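Local structure of phytase (Debaryomyces castellii, 2GFI) at the interface of chains A and B and the interface of chains A and C. The protein hydrolyses a phosphate monoester of phytate (inositol hexakisphosphate), releasing phosphate, as a 3-phytase of the histidine acid phosphatase family. Coordinates in Å, arbitrary orientation; residue numbers count along the deposited sequence, not the author numbering. Chains: chain A/B/C, phytase.

Contact 1: the interface of chains A and B. Residues chain A 5-6, 272-273; chain B 2, 4-5.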
ATOM      1  N   ILE A   5      16.119   6.492  -1.266  1.00 24.91           N
ATOM      2  CA  ILE A   5      16.497   6.539  -2.669  1.00 24.78           C
ATOM      3  C   ILE A   5      16.326   5.161  -3.256  1.00 23.81           C
ATOM      4  O   ILE A   5      16.790   4.176  -2.694  1.00 22.81           O
ATOM      5  CB  ILE A   5      17.955   7.032  -2.770  1.00 25.30           C
ATOM      6  CG1 ILE A   5      17.997   8.539  -2.405  1.00 25.72           C
ATOM      7  CG2 ILE A   5      18.530   6.796  -4.181  1.00 25.91           C
ATOM      8  CD1 ILE A   5      19.432   9.068  -2.030  1.00 25.63           C
ATOM      9  N   ASN A   6      15.604   5.077  -4.359  1.00 23.69           N
ATOM     10  CA  ASN A   6      15.462   3.790  -5.053  1.00 23.95           C
ATOM     11  C   ASN A   6      14.921   2.741  -4.113  1.00 24.16           C
ATOM     12  O   ASN A   6      15.395   1.598  -4.082  1.00 24.84           O
ATOM     13  CB  ASN A   6      16.819   3.319  -5.620  1.00 22.91           C
ATOM     14  CG  ASN A   6      17.306   4.203  -6.727  1.00 22.13           C
ATOM     15  OD1 ASN A   6      16.510   4.749  -7.473  1.00 22.64           O
ATOM     16  ND2 ASN A   6      18.605   4.356  -6.839  1.00 20.75           N
ATOM     17  N   CYS A 272      18.912   3.852 -12.939  1.00 19.31           N
ATOM     18  CA  CYS A 272      17.471   4.102 -13.131  1.00 19.18           C
ATOM     19  C   CYS A 272      17.087   5.546 -12.811  1.00 19.38           C
ATOM     20  O   CYS A 272      16.014   6.019 -13.268  1.00 18.69           O
ATOM     21  CB  CYS A 272      16.614   3.190 -12.269  1.00 18.63           C
ATOM     22  SG  CYS A 272      16.738   1.487 -12.789  1.00 18.31           S
ATOM     23  N   ASP A 273      17.934   6.227 -12.035  1.00 18.46           N
ATOM     24  CA  ASP A 273      17.585   7.604 -11.611  1.00 19.02           C
ATOM     25  C   ASP A 273      17.909   8.688 -12.580  1.00 18.73           C
ATOM     26  O   ASP A 273      17.632   9.837 -12.302  1.00 19.53           O
ATOM     27  CB  ASP A 273      18.270   7.943 -10.317  1.00 17.61           C
ATOM     28  CG  ASP A 273      17.962   6.965  -9.279  1.00 18.66           C
ATOM     29  OD1 ASP A 273      16.853   6.362  -9.355  1.00 18.60           O
ATOM     30  OD2 ASP A 273      18.753   6.713  -8.367  1.00 20.72           O
TER
ATOM     31  N   SER B   2      14.874  12.363 -10.196  1.00 29.98           N
ATOM     32  CA  SER B   2      14.135  11.136 -10.398  1.00 28.57           C
ATOM     33  C   SER B   2      12.999  10.932  -9.397  1.00 27.92           C
ATOM     34  O   SER B   2      13.141  11.166  -8.211  1.00 26.87           O
ATOM     35  CB  SER B   2      15.039   9.924 -10.371  1.00 27.71           C
ATOM     36  OG  SER B   2      14.257   8.759 -10.514  1.00 26.21           O
ATOM     37  N   LEU B   4      12.116   8.250  -8.456  1.00 26.09           N
ATOM     38  CA  LEU B   4      12.605   7.155  -7.601  1.00 24.52           C
ATOM     39  C   LEU B   4      13.304   7.630  -6.337  1.00 24.51           C
ATOM     40  O   LEU B   4      13.572   6.852  -5.428  1.00 23.77           O
ATOM     41  CB  LEU B   4      13.548   6.249  -8.381  1.00 24.11           C
ATOM     42  CG  LEU B   4      12.919   5.399  -9.480  1.00 23.94           C
ATOM     43  CD1 LEU B   4      13.957   4.555 -10.156  1.00 22.74           C
ATOM     44  CD2 LEU B   4      11.805   4.539  -8.945  1.00 23.80           C
ATOM     45  N   ILE B   5      13.589   8.921  -6.269  1.00 24.91           N
ATOM     46  CA  ILE B   5      14.349   9.464  -5.155  1.00 24.78           C
ATOM     47  C   ILE B   5      13.414  10.268  -4.288  1.00 23.81           C
ATOM     48  O   ILE B   5      12.666  11.106  -4.778  1.00 22.81           O
ATOM     49  CB  ILE B   5      15.500  10.324  -5.716  1.00 25.30           C
ATOM     50  CG1 ILE B   5      16.555   9.387  -6.359  1.00 25.72           C
ATOM     51  CG2 ILE B   5      16.140  11.191  -4.613  1.00 25.91           C
ATOM     52  CD1 ILE B   5      17.541  10.114  -7.348  1.00 25.63           C
TER
HETATM   53  O   HOH W   1      14.316   8.010 -12.919  1.00 16.08           O
HETATM   54  O   HOH W   2      17.614  12.080 -10.774  1.00 26.16           O
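A:Asn6 and B:Leu4 meet where the N-terminal segments of two phytase copies run antiparallel past each other, near the short 3-10 helix 270-274 of chain A. A direct polar link is made by the backbone: A:Asn6 N donates to B:Leu4 O at 2.9 Å, and A:Ile5 pairs with B:Ile5 as an antiparallel beta bridge across the two-fold axis of the interface.

Water extends the polar contact. One molecule joins the backbone oxygen of A:Cys272 to the hydroxyl OG of B:Ser2. Another lies between A:Asp273 O and the backbone nitrogen of B:Ser2, 2.8 Å from that nitrogen. The B:Ser2 hydroxyl stands anti to its own backbone N (chi1 177°), a setting from which it also accepts the B:Leu4 amide at 3.0 Å, bracing the turn in chain B.

Van der Waals contacts complete the patch. The two Ile5 side chains lie side by side and point the same way, A:Ile5 CG1 being 3.9 Å from B:Ile5 CG2. B:Leu4 crosses both A:Asn6 and A:Asp273 at about a right angle; its CB makes carbon-to-oxygen contacts with OD1 of each, while its methyl CD1 reaches CB of A:Cys272 at 3.7 Å.

The A:Asp273 carboxylate thus packs against aliphatic groups of chain B. The A:Asn6 amide, which meets B:Leu4 through OD1, holds this carboxylate with its other end: ND2 donates to A:Asp273 OD2 at 2.8 Å, meeting the oxygen on its syn side, 15° out of the carboxylate plane. An alanine here in place of A:Asp273, lacking the carboxylate, would probably leave a gap beside B:Leu4 and B:Ile5 and the A:Asn6 amide without its mate and freer to turn. The tip of B:Ile5 also crosses A:Asp273 at about a right angle, its CD1 resting 3.7 Å from the carboxylate carbon CG.

Contact 2: the interface of chains A and C. Residues chain A 43-45, 72, 374, 394; chain C 16, 19-20, 25-26.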
ATOM      1  N   TYR A  43       9.891  -9.264 -12.855  1.00 16.38           N
ATOM      2  CA  TYR A  43       8.521  -9.636 -13.143  1.00 16.42           C
ATOM      3  C   TYR A  43       7.557  -8.540 -12.717  1.00 16.48           C
ATOM      4  O   TYR A  43       7.739  -7.904 -11.664  1.00 16.29           O
ATOM      5  CB  TYR A  43       8.138 -10.921 -12.382  1.00 17.03           C
ATOM      6  CG  TYR A  43       6.735 -11.345 -12.698  1.00 15.47           C
ATOM      7  CD1 TYR A  43       6.384 -11.732 -13.983  1.00 13.39           C
ATOM      8  CD2 TYR A  43       5.750 -11.324 -11.719  1.00 14.93           C
ATOM      9  CE1 TYR A  43       5.085 -12.103 -14.279  1.00 13.50           C
ATOM     10  CE2 TYR A  43       4.458 -11.704 -12.003  1.00 14.26           C
ATOM     11  CZ  TYR A  43       4.127 -12.080 -13.273  1.00 15.63           C
ATOM     12  OH  TYR A  43       2.802 -12.437 -13.531  1.00 19.79           O
ATOM     13  N   ILE A  44       6.529  -8.333 -13.539  1.00 16.17           N
ATOM     14  CA  ILE A  44       5.395  -7.538 -13.135  1.00 15.88           C
ATOM     15  C   ILE A  44       4.139  -8.133 -13.746  1.00 15.45           C
ATOM     16  O   ILE A  44       4.151  -8.613 -14.881  1.00 15.23           O
ATOM     17  CB  ILE A  44       5.596  -6.034 -13.545  1.00 15.96           C
ATOM     18  CG1 ILE A  44       4.645  -5.131 -12.753  1.00 15.71           C
ATOM     19  CG2 ILE A  44       5.504  -5.874 -15.061  1.00 17.32           C
ATOM     20  CD1 ILE A  44       4.957  -3.651 -12.870  1.00 15.96           C
ATOM     21  N   GLN A  45       3.055  -8.081 -12.985  1.00 15.92           N
ATOM     22  CA  GLN A  45       1.761  -8.599 -13.418  1.00 15.76           C
ATOM     23  C   GLN A  45       1.150  -7.700 -14.466  1.00 16.22           C
ATOM     24  O   GLN A  45       1.275  -6.466 -14.418  1.00 16.15           O
ATOM     25  CB  GLN A  45       0.790  -8.733 -12.240  1.00 15.49           C
ATOM     26  CG  GLN A  45       1.283  -9.674 -11.167  1.00 15.00           C
ATOM     27  CD  GLN A  45       0.353  -9.768  -9.997  1.00 15.98           C
ATOM     28  OE1 GLN A  45      -0.454  -8.864  -9.743  1.00 18.15           O
ATOM     29  NE2 GLN A  45       0.458 -10.851  -9.268  1.00 14.84           N
ATOM     30  N   GLU A  72      14.096 -13.495 -13.857  1.00 18.37           N
ATOM     31  CA  GLU A  72      15.067 -12.428 -13.910  1.00 18.25           C
ATOM     32  C   GLU A  72      16.480 -12.992 -14.032  1.00 18.51           C
ATOM     33  O   GLU A  72      16.812 -14.007 -13.432  1.00 19.07           O
ATOM     34  CB  GLU A  72      14.963 -11.532 -12.672  1.00 17.39           C
ATOM     35  CG  GLU A  72      13.674 -10.707 -12.573  1.00 16.51           C
ATOM     36  CD  GLU A  72      12.486 -11.433 -11.922  1.00 16.53           C
ATOM     37  OE1 GLU A  72      12.393 -12.676 -11.946  1.00 13.89           O
ATOM     38  OE2 GLU A  72      11.606 -10.751 -11.373  1.00 17.31           O
ATOM     39  N   ARG A 374       4.613 -15.467 -17.561  1.00 16.82           N
ATOM     40  CA  ARG A 374       3.820 -16.651 -17.421  1.00 16.96           C
ATOM     41  C   ARG A 374       2.604 -16.528 -18.308  1.00 18.08           C
ATOM     42  O   ARG A 374       1.800 -15.608 -18.175  1.00 19.44           O
ATOM     43  CB  ARG A 374       3.440 -16.893 -15.941  1.00 16.59           C
ATOM     44  CG  ARG A 374       2.845 -15.679 -15.214  1.00 16.39           C
ATOM     45  CD  ARG A 374       3.104 -15.644 -13.737  1.00 15.23           C
ATOM     46  NE  ARG A 374       4.514 -15.400 -13.510  1.00 16.50           N
ATOM     47  CZ  ARG A 374       5.116 -15.346 -12.328  1.00 18.77           C
ATOM     48  NH1 ARG A 374       4.430 -15.526 -11.197  1.00 19.58           N
ATOM     49  NH2 ARG A 374       6.416 -15.075 -12.285  1.00 18.16           N
ATOM     50  N   ASP A 394      -0.697 -13.122 -14.664  1.00 17.99           N
ATOM     51  CA  ASP A 394      -1.643 -13.019 -13.582  1.00 19.05           C
ATOM     52  C   ASP A 394      -2.899 -12.235 -13.872  1.00 19.00           C
ATOM     53  O   ASP A 394      -3.586 -11.842 -12.941  1.00 19.92           O
ATOM     54  CB  ASP A 394      -0.988 -12.515 -12.314  1.00 19.25           C
ATOM     55  CG  ASP A 394       0.007 -13.462 -11.781  1.00 21.46           C
ATOM     56  OD1 ASP A 394      -0.358 -14.651 -11.614  1.00 24.70           O
ATOM     57  OD2 ASP A 394       1.173 -13.111 -11.468  1.00 23.11           O
TER
ATOM     58  N   ALA C  16      -3.121 -11.771  -4.594  1.00 17.72           N
ATOM     59  CA  ALA C  16      -2.478 -11.090  -5.713  1.00 16.76           C
ATOM     60  C   ALA C  16      -0.965 -11.021  -5.509  1.00 16.13           C
ATOM     61  O   ALA C  16      -0.226 -10.937  -6.476  1.00 16.17           O
ATOM     62  CB  ALA C  16      -3.052  -9.711  -5.869  1.00 16.19           C
ATOM     63  N   ASP C  19       3.201 -14.482  -4.890  1.00 18.28           N
ATOM     64  CA  ASP C  19       4.437 -14.979  -5.470  1.00 19.24           C
ATOM     65  C   ASP C  19       5.392 -13.863  -5.924  1.00 18.81           C
ATOM     66  O   ASP C  19       6.256 -14.087  -6.753  1.00 19.04           O
ATOM     67  CB  ASP C  19       4.178 -16.074  -6.509  1.00 19.39           C
ATOM     68  CG  ASP C  19       3.347 -15.600  -7.670  1.00 24.30           C
ATOM     69  OD1 ASP C  19       3.201 -14.357  -7.841  1.00 25.92           O
ATOM     70  OD2 ASP C  19       2.785 -16.407  -8.473  1.00 28.46           O
ATOM     71  N   LEU C  20       5.259 -12.684  -5.299  1.00 19.28           N
ATOM     72  CA  LEU C  20       6.016 -11.476  -5.656  1.00 18.40           C
ATOM     73  C   LEU C  20       7.106 -11.222  -4.650  1.00 18.88           C
ATOM     74  O   LEU C  20       7.064 -11.716  -3.527  1.00 19.39           O
ATOM     75  CB  LEU C  20       5.076 -10.259  -5.709  1.00 17.65           C
ATOM     76  CG  LEU C  20       3.935 -10.415  -6.739  1.00 15.59           C
ATOM     77  CD1 LEU C  20       3.112  -9.155  -6.768  1.00 13.24           C
ATOM     78  CD2 LEU C  20       4.414 -10.775  -8.122  1.00  9.31           C
ATOM     79  N   GLN C  25       5.017  -5.245  -7.589  1.00 14.84           N
ATOM     80  CA  GLN C  25       4.994  -6.081  -8.798  1.00 15.17           C
ATOM     81  C   GLN C  25       3.570  -6.509  -9.164  1.00 15.46           C
ATOM     82  O   GLN C  25       3.336  -7.024 -10.260  1.00 15.46           O
ATOM     83  CB  GLN C  25       5.892  -7.298  -8.636  1.00 14.49           C
ATOM     84  CG  GLN C  25       7.350  -6.927  -8.519  1.00 15.37           C
ATOM     85  CD  GLN C  25       8.193  -8.150  -8.294  1.00 16.36           C
ATOM     86  OE1 GLN C  25       8.357  -8.593  -7.153  1.00 15.69           O
ATOM     87  NE2 GLN C  25       8.717  -8.725  -9.387  1.00 16.68           N
ATOM     88  N   ALA C  26       2.638  -6.261  -8.243  1.00 16.28           N
ATOM     89  CA  ALA C  26       1.219  -6.625  -8.383  1.00 17.36           C
ATOM     90  C   ALA C  26       0.480  -5.586  -9.122  1.00 17.58           C
ATOM     91  O   ALA C  26       0.747  -4.384  -8.946  1.00 18.14           O
ATOM     92  CB  ALA C  26       0.540  -6.820  -6.995  1.00 16.48           C
TER
HETATM   93  O   HOH W   3       6.526 -15.489  -9.061  1.00 16.80           O
HETATM   94  O   HOH W   4      10.683 -11.191  -9.066  1.00 18.68           O
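The backbones of A:Gln45 and C:Gln25 meet through an almost straight hydrogen bond, A:Gln45 N to C:Gln25 O at 2.9 Å, with the donor nearly along the C=O axis. The site is part of a two-fold symmetric interface between two copies of the enzyme, in which residues from the 16-26 stretch of chain C meet the A:Tyr43 to A:Gln45 loop. C:Gln25 answers with its side chain: CG is anti to the carbonyl carbon (chi1 -66°) and the chain runs extended beyond it, carrying amide nitrogen NE2 to the backbone oxygen of A:Tyr43 at 2.6 Å. The same NE2 has a longer link to a water held by OE2 of A:Glu72, a residue of the RHGxRxP motif; this oxygen also accepts the A:Tyr43 backbone amide.

A:Gln45, extended too, reaches the other way along chain C and gives NE2 to C:Ala16 O at 2.9 Å, in the plane of that carbonyl.

C:Leu20 comes to the edge of the A:Tyr43 ring, its methyl CD2 lying in the ring plane 3.9 Å from CD2 of the tyrosine. One face of this ring carries the A:Arg374 guanidinium, with NH2 over its centre, and the phenol OH bonds to A:Asp394 OD2 at 2.7 Å, which should limit the ring's movement.

A:Arg374 and C:Asp19 approach tip to tip in a long salt bridge, NH1 to OD2 at 3.3 Å, their planes 80° apart. A water at the guanidinium edge, bound by A:Arg374 NH1, lies 2.7 Å from C:Asp19 O.

Contact 1 and contact 2 lie about 21 Å apart, measured between the centres of their C-alpha atoms, and share no residue. Both draw on the N-terminal region: residues 2-6 at contact 1, and residues 16-26 with 43-45 at contact 2. Through them chain A touches two different copies, each across a two-fold axis, consistent with the deposited four-copy assembly, although the structure alone does not prove a tetramer in solution. Contact 2 is centred about 11 Å from the nucleophile A:His70, against about 24 Å for contact 1, and reaches A:Glu72 of the same motif through water, so chain C may help shape the active-site surroundings.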